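Congerin-2 (Conger myriaster, PDB 1IS3) binds beta-galactosides such as lactose as a homodimeric galectin, though its physiological role is not yet known. Local coordinates at residues V34-S37 against T38-A42. Numbering follows the deposited sequence.
Sequences VGES and TDSIA
Glu-36 and Ser-37 both face Ser-40, a classic beta bulge in this tight hairpin. Two backbone bonds define it. Glu-36 N gives a nearly straight bond (171°) to Ser-40 O, at 2.9 Å. Ser-37 N reaches the same Ser-40 O at 3.3 Å. The two donors approach from opposite faces of the carbonyl plane, so the one oxygen is gripped twice.

A type I turn from Ser-37 to Ser-40 closes the loop. Ser-40 N returns a bond to Ser-37 O at 3.2 Å. Further down the hairpin, Ala-42 N makes a weak bond to Val-34 O.

Two serine side chains on the same face of the sheet add to the turn. Ser-37 OG sits between its own backbone N and carbonyl carbon (chi1 70°), where it accepts a bond from Asp-39 N at 3.2 Å. Ser-40 OG, anti to its backbone N, donates to Glu-36 OE2 at 2.8 Å. The extended Glu-36 chain carries OE2 to the hydroxyl, which meets it from above the carboxylate plane.

The remaining contacts are slight. The Ile-41 CG2 methyl lies 3.5 Å from the carbonyl oxygen Val-34 O, and Gly-35 CA passes close to Ile-41 CA at 4.1 Å.

The hairpin joins strands 29-34 and 40-48 of the galectin beta sandwich. Asp-39 OD1 is held by Asn-66 N. Ile-41 packs on Leu-63 of strand 57-64 and Tyr-122 of strand 117-125, near Trp-69 of the glycan pocket and a bound MES molecule. Val-34 and Ala-42 rest on Phe-118 of strand 117-125.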
loop_
_atom_site.group_PDB
_atom_site.type_symbol
_atom_site.label_atom_id
_atom_site.label_comp_id
_atom_site.label_asym_id
_atom_site.label_seq_id
_atom_site.Cartn_x
_atom_site.Cartn_y
_atom_site.Cartn_z
ATOM N N VAL A 34 1.235 -4.810 -11.731
ATOM C CA VAL A 34 0.761 -5.778 -10.758
ATOM C C VAL A 34 1.606 -7.026 -11.038
ATOM O O VAL A 34 1.670 -7.498 -12.182
ATOM C CB VAL A 34 -0.747 -6.058 -10.990
ATOM C CG1 VAL A 34 -1.237 -7.165 -10.078
ATOM C CG2 VAL A 34 -1.563 -4.789 -10.703
ATOM N N GLY A 35 2.304 -7.563 -10.050
ATOM C CA GLY A 35 3.092 -8.769 -10.252
ATOM C C GLY A 35 3.762 -9.228 -8.965
ATOM O O GLY A 35 3.157 -9.189 -7.876
ATOM N N GLU A 36 4.996 -9.671 -9.148
ATOM C CA GLU A 36 5.771 -10.243 -8.059
ATOM C C GLU A 36 6.979 -9.383 -7.780
ATOM O O GLU A 36 7.407 -9.347 -6.629
ATOM C CB GLU A 36 6.305 -11.653 -8.378
ATOM C CG GLU A 36 5.322 -12.737 -8.837
ATOM C CD GLU A 36 5.850 -14.064 -9.485
ATOM O OE1 GLU A 36 5.081 -15.047 -9.444
ATOM O OE2 GLU A 36 6.978 -14.153 -10.040
ATOM N N SER A 37 7.591 -8.681 -8.747
ATOM C CA SER A 37 8.802 -7.924 -8.528
ATOM C C SER A 37 8.908 -6.924 -9.691
ATOM O O SER A 37 8.107 -6.969 -10.628
ATOM C CB SER A 37 10.016 -8.887 -8.525
ATOM O OG SER A 37 10.323 -9.432 -9.816
ATOM N N THR A 38 9.904 -6.044 -9.724
ATOM C CA THR A 38 10.063 -5.150 -10.855
ATOM C C THR A 38 10.547 -5.878 -12.115
ATOM O O THR A 38 10.711 -5.205 -13.149
ATOM C CB THR A 38 11.051 -3.981 -10.486
ATOM O OG1 THR A 38 12.290 -4.612 -10.210
ATOM C CG2 THR A 38 10.547 -3.058 -9.343
ATOM N N ASP A 39 10.827 -7.198 -12.041
ATOM C CA ASP A 39 11.220 -7.990 -13.201
ATOM C C ASP A 39 10.244 -9.141 -13.459
ATOM O O ASP A 39 10.529 -10.043 -14.254
ATOM C CB ASP A 39 12.650 -8.577 -13.017
ATOM C CG ASP A 39 13.302 -8.969 -14.343
ATOM O OD1 ASP A 39 13.886 -10.055 -14.433
ATOM O OD2 ASP A 39 13.198 -8.195 -15.293
ATOM N N SER A 40 9.078 -9.151 -12.810
ATOM C CA SER A 40 8.119 -10.215 -12.966
ATOM C C SER A 40 6.771 -9.516 -12.827
ATOM O O SER A 40 6.319 -9.264 -11.696
ATOM C CB SER A 40 8.360 -11.226 -11.864
ATOM O OG SER A 40 7.413 -12.269 -12.040
ATOM N N ILE A 41 6.131 -9.121 -13.944
ATOM C CA ILE A 41 4.919 -8.290 -13.899
ATOM C C ILE A 41 3.862 -8.994 -14.724
ATOM O O ILE A 41 4.058 -9.248 -15.930
ATOM C CB ILE A 41 5.200 -6.850 -14.489
ATOM C CG1 ILE A 41 6.293 -6.136 -13.676
ATOM C CG2 ILE A 41 3.929 -6.007 -14.437
ATOM C CD1 ILE A 41 6.822 -4.867 -14.360
ATOM N N ALA A 42 2.760 -9.335 -14.082
ATOM C CA ALA A 42 1.669 -10.009 -14.772
ATOM C C ALA A 42 0.796 -9.030 -15.601
ATOM O O ALA A 42 0.255 -9.368 -16.668
ATOM C CB ALA A 42 0.769 -10.726 -13.754
#